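Local structure of hydrolase (Rhizobium meliloti, 5HOE) at residues 18-23 with 96-101; 74-79 with 112-117; 87-92 with 129-134; 151-156 with 176-181. The protein acts as a carbohydrate acetylesterase of the GDSL-like (SGNH) hydrolase family, probably removing acetyl groups from sugars by hydrolysing ester bonds, and is octameric. One frame throughout, in Å; residues are numbered along the deposited sequence.

Contact 1: residues 18-23 with 96-101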
# COMPACT_ATOMS: atom_id res chain seq x y z
N SER A 18 36.92 8.91 8.13
CA SER A 18 36.03 8.93 6.98
C SER A 18 34.89 9.91 7.23
O SER A 18 34.31 9.96 8.33
CB SER A 18 35.50 7.52 6.72
OG SER A 18 36.58 6.71 6.29
N VAL A 19 34.60 10.70 6.20
CA VAL A 19 33.60 11.74 6.25
C VAL A 19 32.66 11.58 5.06
O VAL A 19 33.09 11.69 3.90
CB VAL A 19 34.23 13.14 6.26
CG1 VAL A 19 33.15 14.19 6.39
CG2 VAL A 19 35.26 13.27 7.39
N LEU A 20 31.37 11.34 5.34
CA LEU A 20 30.35 11.21 4.31
C LEU A 20 29.68 12.56 4.07
O LEU A 20 29.19 13.18 5.01
CB LEU A 20 29.30 10.20 4.77
CG LEU A 20 28.03 10.09 3.90
CD1 LEU A 20 28.42 9.63 2.52
CD2 LEU A 20 26.97 9.16 4.50
N CYS A 21 29.65 12.99 2.81
CA CYS A 21 29.05 14.28 2.45
C CYS A 21 27.72 14.04 1.73
O CYS A 21 27.69 13.64 0.57
CB CYS A 21 30.02 15.07 1.59
SG CYS A 21 31.61 15.39 2.39
N PHE A 22 26.62 14.27 2.43
CA PHE A 22 25.28 13.95 1.93
C PHE A 22 24.55 15.23 1.52
O PHE A 22 24.29 16.10 2.36
CB PHE A 22 24.50 13.20 3.01
CG PHE A 22 23.24 12.51 2.51
CD1 PHE A 22 23.33 11.46 1.60
CD2 PHE A 22 21.99 12.86 2.98
CE1 PHE A 22 22.18 10.81 1.15
CE2 PHE A 22 20.85 12.21 2.53
CZ PHE A 22 20.96 11.18 1.63
N GLY A 23 24.21 15.36 0.23
CA GLY A 23 23.64 16.60 -0.24
C GLY A 23 22.87 16.50 -1.55
O GLY A 23 22.54 15.41 -2.04
N LEU A 96 30.22 2.59 6.50
CA LEU A 96 30.87 2.42 7.80
C LEU A 96 32.23 1.76 7.58
O LEU A 96 32.39 0.97 6.66
CB LEU A 96 30.01 1.61 8.76
CG LEU A 96 28.74 2.26 9.31
CD1 LEU A 96 28.08 1.35 10.33
CD2 LEU A 96 29.00 3.62 9.94
N PRO A 97 33.23 2.08 8.42
CA PRO A 97 33.18 3.00 9.56
C PRO A 97 33.21 4.47 9.14
O PRO A 97 33.94 4.82 8.20
CB PRO A 97 34.47 2.63 10.32
CG PRO A 97 35.41 2.26 9.25
CD PRO A 97 34.56 1.46 8.29
N LEU A 98 32.42 5.31 9.81
CA LEU A 98 32.35 6.74 9.52
C LEU A 98 32.59 7.52 10.80
O LEU A 98 32.00 7.21 11.84
CB LEU A 98 30.97 7.12 8.96
CG LEU A 98 30.61 6.63 7.55
CD1 LEU A 98 29.18 6.99 7.27
CD2 LEU A 98 31.54 7.26 6.50
N ASP A 99 33.43 8.54 10.71
CA ASP A 99 33.65 9.46 11.82
C ASP A 99 32.68 10.63 11.83
O ASP A 99 32.35 11.13 12.91
CB ASP A 99 35.09 9.99 11.79
CG ASP A 99 36.12 8.89 11.92
OD1 ASP A 99 36.46 8.27 10.90
OD2 ASP A 99 36.59 8.64 13.05
N LEU A 100 32.20 11.05 10.66
CA LEU A 100 31.39 12.26 10.55
C LEU A 100 30.51 12.16 9.30
O LEU A 100 30.98 11.71 8.24
CB LEU A 100 32.29 13.49 10.42
CG LEU A 100 31.56 14.83 10.23
CD1 LEU A 100 30.70 15.19 11.46
CD2 LEU A 100 32.56 15.95 9.95
N VAL A 101 29.26 12.60 9.42
CA VAL A 101 28.36 12.77 8.30
C VAL A 101 28.03 14.25 8.23
O VAL A 101 27.58 14.83 9.22
CB VAL A 101 27.08 11.94 8.45
CG1 VAL A 101 26.16 12.14 7.28
CG2 VAL A 101 27.42 10.46 8.59
O HOH W 1 34.57 4.52 5.36
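Strand 18-23 runs parallel to the chain that leads from P97 into the next strand, with V19 paired to L100 and L20 to V101. In the usual parallel manner L100 is held through both its N and its O, by the residues flanking V19: its O accepts from L20 N at 2.9 Å, an N-H angle of 158°, while its N gives a weak bond to S18 O. The near-helical psi of D99 (-29°) brings L100 N to the same side as D99 N, which itself donates to S18 O (2.9 Å), so that carbonyl takes two donors where the strand begins. The D99 carboxylate closes the end: with CG anti to the carbonyl carbon, OD1 uses its anti lone pair to accept from S18 N at 2.9 Å. An aspartate is just long enough for this. The S18 hydroxyl is joined to P97 O through one water.

On the face carrying V19 and L100, the two side chains lie alongside each other, V19 CG1 at 4.0 Å from L100 CD2. On the other face L20 CD2 stands 4.2 Å from V101 CG1, and L98 crosses L20 obliquely, its CD1 4.1 Å from L20 CB. Branched aliphatic residues suit both faces, since each is covered in the flavodoxin-like α/β/α sandwich of SGNH hydrolases. L20 and V101 pack on L92 of helix 84-95, and C21, on the V19 face, meets helix 48-56. On its other edge the strand bonds to strand 60-66, through H61, I63 and E65.

Contact 2: residues 74-79 with 112-117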
# COMPACT_ATOMS: atom_id res chain seq x y z
N LEU A 74 11.08 14.25 1.50
CA LEU A 74 9.89 14.37 0.68
C LEU A 74 10.00 13.51 -0.57
O LEU A 74 11.05 13.48 -1.22
CB LEU A 74 9.70 15.82 0.23
CG LEU A 74 9.34 16.84 1.29
CD1 LEU A 74 9.69 18.22 0.77
CD2 LEU A 74 7.85 16.75 1.58
N ASP A 75 8.90 12.87 -0.95
CA ASP A 75 8.82 12.20 -2.24
C ASP A 75 8.49 13.23 -3.33
O ASP A 75 7.48 13.93 -3.24
CB ASP A 75 7.74 11.12 -2.23
CG ASP A 75 8.07 9.96 -1.32
OD1 ASP A 75 9.25 9.67 -1.05
OD2 ASP A 75 7.11 9.30 -0.86
N ASP A 76 9.35 13.34 -4.33
CA ASP A 76 9.09 14.24 -5.45
C ASP A 76 8.11 13.59 -6.43
O ASP A 76 8.26 12.41 -6.77
CB ASP A 76 10.40 14.58 -6.16
CG ASP A 76 10.28 15.70 -7.19
OD1 ASP A 76 9.66 15.50 -8.25
OD2 ASP A 76 10.86 16.78 -6.95
N PRO A 77 7.11 14.34 -6.91
CA PRO A 77 6.07 13.71 -7.74
C PRO A 77 6.57 13.16 -9.04
O PRO A 77 5.94 12.26 -9.59
CB PRO A 77 5.05 14.84 -7.96
CG PRO A 77 5.74 16.09 -7.66
CD PRO A 77 6.86 15.77 -6.68
N ASN A 78 7.69 13.66 -9.55
CA ASN A 78 8.14 13.32 -10.89
C ASN A 78 9.37 12.43 -10.89
O ASN A 78 9.81 12.01 -11.96
CB ASN A 78 8.41 14.59 -11.70
CG ASN A 78 7.14 15.36 -12.06
OD1 ASN A 78 6.03 15.07 -11.59
ND2 ASN A 78 7.30 16.35 -12.90
N ASP A 79 9.94 12.12 -9.72
CA ASP A 79 11.20 11.38 -9.69
C ASP A 79 11.30 10.64 -8.36
O ASP A 79 11.40 11.27 -7.31
CB ASP A 79 12.36 12.36 -9.87
CG ASP A 79 13.69 11.69 -10.06
OD1 ASP A 79 13.87 10.56 -9.58
OD2 ASP A 79 14.58 12.33 -10.68
N SER A 112 7.93 25.22 -4.81
CA SER A 112 6.53 25.64 -4.72
C SER A 112 5.59 24.44 -4.51
O SER A 112 4.70 24.48 -3.66
CB SER A 112 6.17 26.40 -5.99
OG SER A 112 6.34 25.56 -7.13
N TYR A 113 5.77 23.38 -5.28
CA TYR A 113 4.83 22.26 -5.27
C TYR A 113 4.94 21.36 -4.04
O TYR A 113 4.11 20.46 -3.89
CB TYR A 113 4.97 21.45 -6.55
CG TYR A 113 6.36 20.92 -6.86
CD1 TYR A 113 6.84 19.78 -6.24
CD2 TYR A 113 7.18 21.53 -7.79
CE1 TYR A 113 8.11 19.27 -6.53
CE2 TYR A 113 8.43 21.03 -8.10
CZ TYR A 113 8.89 19.89 -7.46
OH TYR A 113 10.14 19.40 -7.77
N PHE A 114 5.90 21.58 -3.13
CA PHE A 114 5.92 20.80 -1.89
C PHE A 114 5.14 21.44 -0.74
O PHE A 114 4.74 20.74 0.19
CB PHE A 114 7.36 20.57 -1.41
CG PHE A 114 8.16 19.58 -2.24
CD1 PHE A 114 7.67 18.31 -2.51
CD2 PHE A 114 9.43 19.92 -2.69
CE1 PHE A 114 8.44 17.42 -3.24
CE2 PHE A 114 10.20 19.03 -3.42
CZ PHE A 114 9.73 17.79 -3.69
N HIS A 115 4.93 22.76 -0.77
CA HIS A 115 4.10 23.43 0.24
C HIS A 115 4.53 23.10 1.67
O HIS A 115 3.71 22.83 2.55
CB HIS A 115 2.62 23.12 0.01
CG HIS A 115 2.14 23.49 -1.35
ND1 HIS A 115 1.83 24.79 -1.70
CD2 HIS A 115 1.98 22.75 -2.47
CE1 HIS A 115 1.47 24.82 -2.97
NE2 HIS A 115 1.55 23.60 -3.46
N ARG A 116 5.84 23.13 1.91
CA ARG A 116 6.39 22.82 3.22
C ARG A 116 6.70 24.12 3.96
O ARG A 116 7.16 25.08 3.35
CB ARG A 116 7.66 21.96 3.08
CG ARG A 116 8.15 21.32 4.35
CD ARG A 116 9.13 20.16 4.08
NE ARG A 116 8.55 18.83 4.33
CZ ARG A 116 9.27 17.74 4.58
NH1 ARG A 116 10.60 17.82 4.60
NH2 ARG A 116 8.68 16.57 4.81
N THR A 117 6.46 24.13 5.27
CA THR A 117 6.86 25.26 6.10
C THR A 117 8.34 25.13 6.45
O THR A 117 8.89 24.03 6.44
CB THR A 117 6.09 25.25 7.42
OG1 THR A 117 6.46 24.09 8.18
CG2 THR A 117 4.57 25.27 7.21
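The F114 ring lies between L74 and Y113. L74 crosses it obliquely with CD1 over one face, 3.8 Å from the ring centroid in a CH-pi contact, while Y113 CE1 lies 3.6 Å above the plane on the opposite face, toward the rim. L74 also meets R116 tip to tip: L74 CG sits 3.4 Å above the middle of the guanidinium, so a branched leucine covers two flat groups at once. The arginine's charge is met elsewhere, by D109, and its chain bends at chi3 (-107°).

D76 ties the two loops by its carboxylate, turned 80° to the Y113 ring. Y113 takes the crowded chi1 position between N and the carbonyl carbon, and its OH donates in the ring plane to the syn lone pair of D76 OD2 at 2.8 Å. OD1 meanwhile accepts from N78 N at 3.0 Å, an Asx turn that fixes the carboxylate's rotation. An alanine in place of D76 removes both acceptors and would probably loosen the turn and leave Y113 less firmly placed. P77, second residue of the type I turn D76-D79, where proline's fixed phi fits, lays CD 3.7 Å from Y113 CE1.

The contact joins the loop between strand 60-66 and helix 84-95 to the one between strand 100-104 and helix 118-133, and the latter helix of a third subunit meets it through E120 and N123.

Contact 3: residues 87-92 with 129-134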
# COMPACT_ATOMS: atom_id res chain seq x y z
N TYR A 87 17.20 7.01 1.20
CA TYR A 87 18.51 6.50 0.81
C TYR A 87 19.55 6.56 1.92
O TYR A 87 20.48 5.74 1.92
CB TYR A 87 19.01 7.36 -0.38
CG TYR A 87 20.34 7.07 -1.08
CD1 TYR A 87 21.55 7.60 -0.62
CD2 TYR A 87 20.37 6.34 -2.26
CE1 TYR A 87 22.75 7.36 -1.30
CE2 TYR A 87 21.54 6.11 -2.94
CZ TYR A 87 22.73 6.63 -2.47
OH TYR A 87 23.90 6.37 -3.17
N LEU A 88 19.44 7.50 2.87
CA LEU A 88 20.53 7.68 3.84
C LEU A 88 20.83 6.44 4.67
O LEU A 88 22.01 6.11 4.83
CB LEU A 88 20.28 8.94 4.69
CG LEU A 88 21.39 9.32 5.67
CD1 LEU A 88 22.71 9.59 4.96
CD2 LEU A 88 20.99 10.53 6.48
N PRO A 89 19.85 5.71 5.23
CA PRO A 89 20.22 4.51 6.01
C PRO A 89 21.05 3.50 5.23
O PRO A 89 22.06 3.01 5.74
CB PRO A 89 18.87 3.96 6.49
CG PRO A 89 18.00 5.20 6.55
CD PRO A 89 18.41 6.01 5.34
N MET A 90 20.68 3.24 3.97
CA MET A 90 21.48 2.37 3.11
C MET A 90 22.89 2.93 2.88
O MET A 90 23.88 2.18 2.88
CB MET A 90 20.74 2.20 1.76
CG MET A 90 19.47 1.35 1.80
SD MET A 90 18.67 1.10 0.19
CE MET A 90 17.32 2.27 0.20
N ALA A 91 23.01 4.23 2.67
CA ALA A 91 24.33 4.80 2.42
C ALA A 91 25.21 4.72 3.65
O ALA A 91 26.41 4.43 3.55
CB ALA A 91 24.19 6.26 1.97
N LEU A 92 24.64 4.98 4.83
CA LEU A 92 25.42 4.88 6.05
C LEU A 92 26.00 3.48 6.21
O LEU A 92 27.19 3.31 6.49
CB LEU A 92 24.55 5.24 7.26
CG LEU A 92 24.10 6.72 7.33
CD1 LEU A 92 22.98 6.95 8.34
CD2 LEU A 92 25.28 7.65 7.62
N VAL A 129 19.29 13.53 10.74
CA VAL A 129 20.22 13.51 11.87
C VAL A 129 19.98 12.27 12.72
O VAL A 129 20.92 11.57 13.13
CB VAL A 129 20.10 14.81 12.69
CG1 VAL A 129 20.99 14.75 13.96
CG2 VAL A 129 20.50 16.01 11.87
N GLY A 130 18.70 11.97 12.99
CA GLY A 130 18.36 10.79 13.75
C GLY A 130 18.80 9.50 13.08
O GLY A 130 19.19 8.54 13.76
N GLN A 131 18.73 9.43 11.75
CA GLN A 131 19.18 8.23 11.04
C GLN A 131 20.68 8.02 11.24
O GLN A 131 21.14 6.88 11.34
CB GLN A 131 18.85 8.33 9.55
CG GLN A 131 17.38 8.15 9.25
CD GLN A 131 17.01 8.40 7.82
OE1 GLN A 131 17.72 9.09 7.09
NE2 GLN A 131 15.88 7.84 7.40
N VAL A 132 21.46 9.10 11.29
CA VAL A 132 22.88 8.94 11.58
C VAL A 132 23.10 8.51 13.02
O VAL A 132 23.87 7.59 13.31
CB VAL A 132 23.66 10.23 11.25
CG1 VAL A 132 25.12 10.01 11.52
CG2 VAL A 132 23.44 10.65 9.82
N LEU A 133 22.43 9.18 13.96
CA LEU A 133 22.68 8.90 15.37
C LEU A 133 22.27 7.49 15.77
O LEU A 133 22.79 6.98 16.77
CB LEU A 133 21.94 9.92 16.23
CG LEU A 133 22.42 11.36 16.05
CD1 LEU A 133 21.60 12.30 16.91
CD2 LEU A 133 23.91 11.50 16.39
N THR A 134 21.36 6.86 15.03
CA THR A 134 20.90 5.52 15.38
C THR A 134 21.53 4.44 14.51
O THR A 134 21.11 3.28 14.60
CB THR A 134 19.38 5.42 15.31
OG1 THR A 134 18.93 5.63 13.96
CG2 THR A 134 18.72 6.45 16.23
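From CB, which points toward helix 87-92, the side chain of Q131 continues with CG anti to its carbonyl carbon and then runs extended. CG comes 4.0 Å from P89 CG and the amide carbon CD 3.6 Å from it; there the group divides. NE2 rests 3.5 Å from P89 CG and donates to S85 O, the carbonyl one turn before P89. OE1 turns the other way, to within 3.5 Å of L88 CB and close to L88 CD2 and P89 CD.

The helices run in roughly the same direction, crossing at -28° with axes 9.7 Å apart. L92 CD1 touches the Q131 carbonyl oxygen and V132 CG2 (4.0 Å), while L88 CD2 approaches the same V132 methyl; aliphatic branches fill the join above the sheet.

Proline has no N-H, so P89 cannot serve S85 O as a helix normally would, and a glutamine from the adjoining helix supplies the missing donor. An alanine here would probably leave that carbonyl without this bond and P89 with less packing. In the protein as it stands, OE1 is buried without a partner in the model: one hydrogen bond from the side-chain amide reaches the kinked helix, and the rest is apolar.

Contact 4: residues 151-156 with 176-181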
# COMPACT_ATOMS: atom_id res chain seq x y z
N VAL A 151 24.54 21.42 7.98
CA VAL A 151 24.91 22.62 7.23
C VAL A 151 23.66 23.24 6.67
O VAL A 151 22.96 22.63 5.85
CB VAL A 151 25.91 22.30 6.10
CG1 VAL A 151 26.32 23.57 5.34
CG2 VAL A 151 27.14 21.62 6.69
N ALA A 152 23.37 24.47 7.09
CA ALA A 152 22.30 25.20 6.45
C ALA A 152 22.79 25.73 5.12
O ALA A 152 23.86 26.37 5.06
CB ALA A 152 21.81 26.36 7.33
N PRO A 153 22.09 25.48 4.02
CA PRO A 153 22.53 25.99 2.72
C PRO A 153 22.38 27.50 2.66
O PRO A 153 21.63 28.09 3.45
CB PRO A 153 21.57 25.29 1.74
CG PRO A 153 20.32 25.10 2.56
CD PRO A 153 20.80 24.77 3.94
N PRO A 154 23.10 28.17 1.75
CA PRO A 154 22.92 29.61 1.62
C PRO A 154 21.54 29.92 1.07
O PRO A 154 20.96 29.10 0.32
CB PRO A 154 24.03 30.01 0.63
CG PRO A 154 24.24 28.81 -0.21
CD PRO A 154 23.98 27.61 0.71
N PRO A 155 20.97 31.07 1.40
CA PRO A 155 19.65 31.42 0.87
C PRO A 155 19.64 31.50 -0.65
O PRO A 155 20.65 31.80 -1.29
CB PRO A 155 19.38 32.81 1.47
CG PRO A 155 20.24 32.92 2.65
CD PRO A 155 21.47 32.09 2.35
N LEU A 156 18.47 31.25 -1.23
CA LEU A 156 18.26 31.41 -2.66
C LEU A 156 18.44 32.88 -3.07
O LEU A 156 18.40 33.80 -2.25
CB LEU A 156 16.85 30.96 -3.02
CG LEU A 156 16.57 29.47 -2.85
CD1 LEU A 156 15.09 29.18 -2.95
CD2 LEU A 156 17.30 28.66 -3.92
N LYS A 176 15.67 31.53 3.78
CA LYS A 176 16.27 32.47 4.73
C LYS A 176 16.09 32.02 6.17
O LYS A 176 16.88 32.39 7.04
CB LYS A 176 15.61 33.85 4.59
CG LYS A 176 16.21 34.72 3.55
CD LYS A 176 15.40 36.01 3.41
CE LYS A 176 15.19 36.75 4.73
NZ LYS A 176 14.47 38.02 4.49
N GLU A 177 15.03 31.27 6.45
CA GLU A 177 14.75 30.84 7.81
C GLU A 177 15.49 29.57 8.20
O GLU A 177 15.51 29.22 9.39
CB GLU A 177 13.25 30.61 7.99
CG GLU A 177 12.40 31.87 7.97
CD GLU A 177 10.93 31.58 8.17
OE1 GLU A 177 10.59 30.76 9.06
OE2 GLU A 177 10.12 32.17 7.44
N LEU A 178 16.11 28.86 7.25
CA LEU A 178 16.67 27.54 7.58
C LEU A 178 17.85 27.65 8.53
O LEU A 178 18.01 26.81 9.42
CB LEU A 178 17.06 26.79 6.31
CG LEU A 178 15.94 26.44 5.32
CD1 LEU A 178 16.47 25.52 4.22
CD2 LEU A 178 14.74 25.78 6.00
N SER A 179 18.70 28.68 8.38
CA SER A 179 19.86 28.79 9.25
C SER A 179 19.47 28.80 10.72
O SER A 179 20.01 28.02 11.52
CB SER A 179 20.69 30.02 8.91
OG SER A 179 21.83 30.05 9.74
N GLY A 180 18.55 29.69 11.10
CA GLY A 180 18.14 29.76 12.50
C GLY A 180 17.51 28.48 13.01
O GLY A 180 17.78 28.04 14.13
N LEU A 181 16.64 27.87 12.19
CA LEU A 181 15.97 26.65 12.61
C LEU A 181 16.94 25.47 12.67
O LEU A 181 16.83 24.64 13.58
CB LEU A 181 14.82 26.33 11.66
CG LEU A 181 13.65 27.31 11.76
CD1 LEU A 181 12.67 27.18 10.57
CD2 LEU A 181 12.94 27.10 13.06
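The closest approach is made by the smallest side chain. A152, at the end of strand 147-152, turns its CB onto the backbone of helix 176-181, 3.7 Å from S179 CA and 4.0 Å from S179 N, with S179 CB at 4.1 Å. The CA atoms of A152 and S179 are 5.2 Å apart, a spacing that favours alanine facing a short serine.

Further along, P153 CG meets L178 CD1 at 4.2 Å; leucine has the length to reach the proline ring from one turn of the helix. P155 CB touches K176 CG, also at 4.2 Å. The lysine's aliphatic chain makes this contact, whereas its ammonium end takes no part in it, and the residue is exposed.

Around this first shell, A152 is held by backbone bonds with F194 of the next strand and A196 just beyond it, and its neighbour V151 by one with I103, so the strand end is fixed in the sheet. Y182, one turn on in the helix, packs on A152 and P153, and L178 is backed by I121 of helix 118-133. P153, P154 and P155 follow the strand with phi near -65° and psi near 155°, the extended polyproline II form. The chain is then tied on by P155 O to T202 OG1 and L156 N to S175 OG.

No hydrogen bond joins the two segments directly. The three prolines have no backbone N-H, and those of A152 and L156 bond elsewhere, so van der Waals contact joins the segments and the directional bonds lie at the edges.

Contacts 1 and 3 form one continuous core: their centres are 10 Å apart, and F22 CE1 of contact 1 packs 3.7 Å from Y87 CD1 of contact 3, putting the parallel strands directly under the helix pair. Contact 4 uses the same sheet, since strands 100-104 and 147-152 are neighbours, but its nearest atoms stay about 7 Å from contact 1. Contact 2 lies at the periphery, 27 Å from contact 1 between centres, though only about 6 Å from contact 4 at the nearest atoms. Strand 17-23 of contact 1 leads straight to S25, which with H209 and D206 probably forms the catalytic triad of this family.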